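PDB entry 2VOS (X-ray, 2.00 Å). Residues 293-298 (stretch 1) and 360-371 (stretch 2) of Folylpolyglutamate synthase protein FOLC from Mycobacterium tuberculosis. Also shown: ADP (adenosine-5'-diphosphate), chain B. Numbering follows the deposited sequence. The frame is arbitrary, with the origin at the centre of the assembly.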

ATOM      1  N   LEU A 293      -8.114  12.925  -0.859  1.00 39.39           N
ATOM      2  CA  LEU A 293      -6.922  12.445  -0.171  1.00 41.28           C
ATOM      3  C   LEU A 293      -5.942  13.623  -0.212  1.00 41.41           C
ATOM      4  O   LEU A 293      -5.932  14.419  -1.178  1.00 41.51           O
ATOM      5  CB  LEU A 293      -6.268  11.255  -0.930  1.00 41.53           C
ATOM      6  CG  LEU A 293      -7.076   9.975  -1.057  1.00 41.24           C
ATOM      7  CD1 LEU A 293      -6.301   8.943  -1.875  1.00 43.86           C
ATOM      8  CD2 LEU A 293      -7.394   9.435   0.373  1.00 40.03           C
ATOM      9  N   HIS A 294      -5.101  13.698   0.801  1.00 41.11           N
ATOM     10  CA  HIS A 294      -4.137  14.744   0.921  1.00 39.58           C
ATOM     11  C   HIS A 294      -2.815  14.266   0.313  1.00 40.69           C
ATOM     12  O   HIS A 294      -2.467  13.093   0.367  1.00 40.66           O
ATOM     13  CB  HIS A 294      -3.917  15.073   2.407  1.00 38.92           C
ATOM     14  CG  HIS A 294      -5.158  15.450   3.161  1.00 37.66           C
ATOM     15  ND1 HIS A 294      -5.887  16.592   2.887  1.00 37.38           N
ATOM     16  CD2 HIS A 294      -5.769  14.851   4.219  1.00 38.56           C
ATOM     17  CE1 HIS A 294      -6.921  16.648   3.716  1.00 43.98           C
ATOM     18  NE2 HIS A 294      -6.865  15.611   4.535  1.00 39.31           N
ATOM     19  N   GLY A 295      -2.062  15.197  -0.248  1.00 40.26           N
ATOM     20  CA  GLY A 295      -0.690  14.912  -0.646  1.00 40.88           C
ATOM     21  C   GLY A 295      -0.475  15.018  -2.146  1.00 41.00           C
ATOM     22  O   GLY A 295      -1.262  14.471  -2.924  1.00 39.32           O
ATOM     23  N   GLU A 296       0.588  15.716  -2.547  1.00 39.97           N
ATOM     24  CA  GLU A 296       0.962  15.731  -3.958  1.00 41.35           C
ATOM     25  C   GLU A 296       1.206  14.303  -4.463  1.00 40.34           C
ATOM     26  O   GLU A 296       0.913  13.970  -5.606  1.00 40.89           O
ATOM     27  CB  GLU A 296       2.198  16.623  -4.239  1.00 41.37           C
ATOM     28  CG  GLU A 296       2.485  16.655  -5.761  1.00 49.19           C
ATOM     29  CD  GLU A 296       3.804  17.255  -6.143  1.00 62.89           C
ATOM     30  OE1 GLU A 296       4.333  18.075  -5.336  1.00 65.87           O
ATOM     31  OE2 GLU A 296       4.305  16.909  -7.261  1.00 66.74           O
ATOM     32  N   HIS A 297       1.787  13.453  -3.639  1.00 40.15           N
ATOM     33  CA  HIS A 297       2.028  12.081  -4.083  1.00 39.29           C
ATOM     34  C   HIS A 297       0.743  11.373  -4.490  1.00 39.25           C
ATOM     35  O   HIS A 297       0.768  10.507  -5.391  1.00 39.37           O
ATOM     36  CB  HIS A 297       2.692  11.238  -3.007  1.00 38.59           C
ATOM     37  CG  HIS A 297       1.971  11.235  -1.679  1.00 37.12           C
ATOM     38  ND1 HIS A 297       1.929  12.346  -0.863  1.00 37.33           N
ATOM     39  CD2 HIS A 297       1.377  10.234  -0.979  1.00 40.08           C
ATOM     40  CE1 HIS A 297       1.249  12.050   0.235  1.00 39.19           C
ATOM     41  NE2 HIS A 297       0.967  10.760   0.219  1.00 37.10           N
ATOM     42  N   GLN A 298      -0.369  11.682  -3.824  1.00 38.33           N
ATOM     43  CA  GLN A 298      -1.635  11.051  -4.235  1.00 38.79           C
ATOM     44  C   GLN A 298      -2.128  11.552  -5.628  1.00 39.44           C
ATOM     45  O   GLN A 298      -2.832  10.858  -6.318  1.00 39.88           O
ATOM     46  CB  GLN A 298      -2.725  11.161  -3.157  1.00 36.18           C
ATOM     47  CG  GLN A 298      -2.309  10.423  -1.836  1.00 37.70           C
ATOM     48  CD  GLN A 298      -2.338   8.913  -1.983  1.00 38.56           C
ATOM     49  OE1 GLN A 298      -2.530   8.381  -3.072  1.00 40.04           O
ATOM     50  NE2 GLN A 298      -2.207   8.205  -0.878  1.00 40.32           N
ATOM     51  N   SER A 360       9.095  11.472   3.754  1.00 44.79           N
ATOM     52  CA  SER A 360       9.211  12.730   3.048  1.00 46.11           C
ATOM     53  C   SER A 360       7.862  13.217   2.440  1.00 46.32           C
ATOM     54  O   SER A 360       7.528  14.411   2.554  1.00 44.67           O
ATOM     55  CB  SER A 360      10.345  12.644   2.019  1.00 47.01           C
ATOM     56  OG  SER A 360      10.262  13.756   1.176  1.00 52.34           O
ATOM     57  N   ALA A 361       7.062  12.293   1.853  1.00 44.54           N
ATOM     58  CA  ALA A 361       5.752  12.693   1.268  1.00 44.61           C
ATOM     59  C   ALA A 361       4.821  13.173   2.391  1.00 44.03           C
ATOM     60  O   ALA A 361       4.145  14.209   2.262  1.00 43.04           O
ATOM     61  CB  ALA A 361       5.129  11.549   0.521  1.00 43.03           C
ATOM     62  N   LEU A 362       4.838  12.426   3.500  1.00 43.03           N
ATOM     63  CA  LEU A 362       4.108  12.789   4.678  1.00 43.45           C
ATOM     64  C   LEU A 362       4.518  14.189   5.208  1.00 43.57           C
ATOM     65  O   LEU A 362       3.639  15.032   5.493  1.00 43.01           O
ATOM     66  CB  LEU A 362       4.313  11.707   5.762  1.00 43.07           C
ATOM     67  CG  LEU A 362       3.779  11.958   7.161  1.00 44.01           C
ATOM     68  CD1 LEU A 362       2.238  12.322   7.172  1.00 44.72           C
ATOM     69  CD2 LEU A 362       4.060  10.723   8.119  1.00 39.96           C
ATOM     70  N   ALA A 363       5.831  14.454   5.325  1.00 42.87           N
ATOM     71  CA  ALA A 363       6.301  15.726   5.910  1.00 42.15           C
ATOM     72  C   ALA A 363       5.900  16.872   4.964  1.00 42.86           C
ATOM     73  O   ALA A 363       5.404  17.920   5.411  1.00 42.96           O
ATOM     74  CB  ALA A 363       7.851  15.703   6.102  1.00 42.77           C
ATOM     75  N   GLN A 364       6.097  16.681   3.654  1.00 42.22           N
ATOM     76  CA  GLN A 364       5.766  17.744   2.720  1.00 43.23           C
ATOM     77  C   GLN A 364       4.262  18.078   2.754  1.00 42.12           C
ATOM     78  O   GLN A 364       3.885  19.265   2.643  1.00 40.99           O
ATOM     79  CB  GLN A 364       6.122  17.358   1.310  1.00 44.10           C
ATOM     80  CG  GLN A 364       7.610  17.458   1.033  1.00 53.22           C
ATOM     81  CD  GLN A 364       7.895  17.000  -0.373  1.00 62.93           C
ATOM     82  OE1 GLN A 364       7.559  17.707  -1.328  1.00 67.43           O
ATOM     83  NE2 GLN A 364       8.454  15.791  -0.520  1.00 64.45           N
ATOM     84  N   THR A 365       3.433  17.039   2.847  1.00 41.03           N
ATOM     85  CA  THR A 365       1.980  17.215   2.890  1.00 41.17           C
ATOM     86  C   THR A 365       1.559  17.990   4.156  1.00 41.41           C
ATOM     87  O   THR A 365       0.731  18.929   4.095  1.00 42.22           O
ATOM     88  CB  THR A 365       1.277  15.854   2.856  1.00 41.59           C
ATOM     89  OG1 THR A 365       1.709  15.136   1.692  1.00 43.32           O
ATOM     90  CG2 THR A 365      -0.293  16.021   2.765  1.00 39.80           C
ATOM     91  N   LEU A 366       2.116  17.621   5.303  1.00 39.76           N
ATOM     92  CA  LEU A 366       1.795  18.275   6.557  1.00 41.55           C
ATOM     93  C   LEU A 366       2.157  19.763   6.513  1.00 41.74           C
ATOM     94  O   LEU A 366       1.422  20.610   7.014  1.00 42.50           O
ATOM     95  CB  LEU A 366       2.562  17.617   7.733  1.00 41.88           C
ATOM     96  CG  LEU A 366       2.081  16.206   8.099  1.00 43.06           C
ATOM     97  CD1 LEU A 366       3.136  15.526   8.982  1.00 41.22           C
ATOM     98  CD2 LEU A 366       0.669  16.213   8.734  1.00 43.86           C
ATOM     99  N   ALA A 367       3.271  20.076   5.855  1.00 42.96           N
ATOM    100  CA  ALA A 367       3.779  21.446   5.755  1.00 42.92           C
ATOM    101  C   ALA A 367       3.059  22.266   4.657  1.00 43.15           C
ATOM    102  O   ALA A 367       2.851  23.496   4.786  1.00 43.41           O
ATOM    103  CB  ALA A 367       5.281  21.399   5.480  1.00 42.37           C
ATOM    104  N   HIS A 368       2.702  21.606   3.569  1.00 42.05           N
ATOM    105  CA  HIS A 368       2.147  22.322   2.452  1.00 41.30           C
ATOM    106  C   HIS A 368       0.633  22.439   2.405  1.00 42.18           C
ATOM    107  O   HIS A 368       0.126  23.353   1.780  1.00 43.50           O
ATOM    108  CB  HIS A 368       2.599  21.682   1.142  1.00 41.59           C
ATOM    109  CG  HIS A 368       4.080  21.678   0.947  1.00 40.88           C
ATOM    110  ND1 HIS A 368       4.697  20.862   0.022  1.00 40.23           N
ATOM    111  CD2 HIS A 368       5.063  22.410   1.520  1.00 44.09           C
ATOM    112  CE1 HIS A 368       6.000  21.079   0.054  1.00 43.81           C
ATOM    113  NE2 HIS A 368       6.242  22.022   0.943  1.00 43.81           N
ATOM    114  N   GLU A 369      -0.091  21.533   3.036  1.00 40.60           N
ATOM    115  CA  GLU A 369      -1.499  21.440   2.827  1.00 42.08           C
ATOM    116  C   GLU A 369      -2.254  21.748   4.106  1.00 42.78           C
ATOM    117  O   GLU A 369      -3.459  21.710   4.137  1.00 43.71           O
ATOM    118  CB  GLU A 369      -1.845  20.022   2.309  1.00 41.08           C
ATOM    119  CG  GLU A 369      -1.191  19.779   0.951  1.00 42.79           C
ATOM    120  CD  GLU A 369      -1.700  18.533   0.174  1.00 42.00           C
ATOM    121  OE1 GLU A 369      -2.793  17.966   0.427  1.00 39.13           O
ATOM    122  OE2 GLU A 369      -0.992  18.197  -0.788  1.00 39.78           O
ATOM    123  N   PHE A 370      -1.523  22.056   5.176  1.00 43.35           N
ATOM    124  CA  PHE A 370      -2.114  22.365   6.471  1.00 42.32           C
ATOM    125  C   PHE A 370      -1.305  23.489   7.058  1.00 44.03           C
ATOM    126  O   PHE A 370      -0.254  23.864   6.544  1.00 42.22           O
ATOM    127  CB  PHE A 370      -2.028  21.175   7.378  1.00 41.52           C
ATOM    128  CG  PHE A 370      -2.760  19.979   6.853  1.00 42.42           C
ATOM    129  CD1 PHE A 370      -4.102  19.786   7.141  1.00 42.43           C
ATOM    130  CD2 PHE A 370      -2.117  19.037   6.046  1.00 40.52           C
ATOM    131  CE1 PHE A 370      -4.813  18.681   6.638  1.00 44.47           C
ATOM    132  CE2 PHE A 370      -2.847  17.934   5.545  1.00 39.33           C
ATOM    133  CZ  PHE A 370      -4.175  17.777   5.834  1.00 39.59           C
ATOM    134  N   ASP A 371      -1.794  24.049   8.139  1.00 46.41           N
ATOM    135  CA  ASP A 371      -1.080  25.147   8.772  1.00 48.36           C
ATOM    136  C   ASP A 371      -1.005  24.840  10.254  1.00 48.42           C
ATOM    137  O   ASP A 371      -1.723  25.458  11.043  1.00 48.59           O
ATOM    138  CB  ASP A 371      -1.870  26.435   8.582  1.00 49.40           C
ATOM    139  CG  ASP A 371      -1.086  27.664   9.042  1.00 53.77           C
ATOM    140  OD1 ASP A 371       0.126  27.533   9.420  1.00 55.39           O
ATOM    141  OD2 ASP A 371      -1.689  28.754   8.973  1.00 58.09           O
TER
HETATM  142  PB  ADP B1490       2.586   0.582  -0.748  1.00 32.04           P
HETATM  143  O1B ADP B1490       1.368  -0.284  -0.934  1.00 29.25           O
HETATM  144  O2B ADP B1490       3.335   0.279   0.520  1.00 33.59           O
HETATM  145  O3B ADP B1490       3.476   0.746  -1.943  1.00 30.87           O
HETATM  146  PA  ADP B1490       0.743   2.749   0.088  1.00 32.77           P
HETATM  147  O1A ADP B1490       0.255   1.812   1.184  1.00 31.51           O
HETATM  148  O2A ADP B1490      -0.160   3.532  -0.850  1.00 26.12           O
HETATM  149  O3A ADP B1490       2.065   2.119  -0.644  1.00 31.81           O
HETATM  150  O5' ADP B1490       1.476   3.921   0.942  1.00 35.29           O
HETATM  151  C5' ADP B1490       2.343   3.701   2.064  1.00 33.51           C
HETATM  152  C4' ADP B1490       2.840   5.102   2.484  1.00 39.19           C
HETATM  153  O4' ADP B1490       3.664   5.647   1.417  1.00 34.70           O
HETATM  154  C3' ADP B1490       1.739   6.154   2.599  1.00 41.59           C
HETATM  155  O3' ADP B1490       1.350   6.339   3.946  1.00 47.10           O
HETATM  156  C2' ADP B1490       2.302   7.481   2.172  1.00 42.55           C
HETATM  157  O2' ADP B1490       3.119   7.972   3.289  1.00 48.77           O
HETATM  158  C1' ADP B1490       3.364   7.048   1.196  1.00 37.44           C
HETATM  159  N9  ADP B1490       3.008   7.102  -0.251  1.00 34.80           N
HETATM  160  C8  ADP B1490       1.957   6.555  -0.949  1.00 32.19           C
HETATM  161  N7  ADP B1490       2.096   6.826  -2.281  1.00 31.85           N
HETATM  162  C5  ADP B1490       3.301   7.450  -2.434  1.00 31.30           C
HETATM  163  C6  ADP B1490       4.093   7.978  -3.551  1.00 33.48           C
HETATM  164  N6  ADP B1490       3.640   7.895  -4.820  1.00 30.42           N
HETATM  165  N1  ADP B1490       5.243   8.585  -3.235  1.00 30.70           N
HETATM  166  C2  ADP B1490       5.739   8.762  -1.983  1.00 31.87           C
HETATM  167  N3  ADP B1490       5.088   8.279  -0.892  1.00 32.58           N
HETATM  168  C4  ADP B1490       3.885   7.650  -1.098  1.00 34.00           C
HETATM  169  O   HOH W   1      -5.359  18.614   1.093  1.00 27.99           O
HETATM  170  O   HOH W   2       2.339  16.927  -0.642  1.00 33.78           O
HETATM  171  O   HOH W   3       3.777  14.553  -1.185  1.00 42.65           O

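Leu293 makes no contact with stretch 2, and the contact begins at His294. One face of its imidazole receives the edge of the Phe370 ring, with centroids 4.8 Å apart and planes at 68°; the closest atoms are His294 ND1 and Phe370 CZ, at 3.6 Å. The same ND1 lies 2.8 Å from the oxygen of water 1, which donates to Glu369 OE1 at 2.7 Å and so links the two side chains. His294 CB also packs against Thr365 CG2, at 3.8 Å.

At Gly295 the backbones come nearest, its CA lying 5.0 Å from Thr365 CA. Gly295 N donates to Glu369 OE1 at 2.9 Å, tying the loop to the carboxylate of Glu369. The backbone angles (116°/132°) by themselves call for glycine, and a CB here would also clash with His297 CE1.

Glu296 joins through its backbone: its N donates to water 2 (2.9 Å to the water oxygen), which in turn donates to Thr365 OG1 at 3.0 Å. That hydroxyl itself donates to Ala361 O at 2.7 Å, one turn back.

His297 lays a ring face over Ala361 CB, 3.8 Å from the ring centroid, while its CE1 meets Thr365 OG1 edge-on at 3.4 Å. Both Ala361 and His297 also touch ADP.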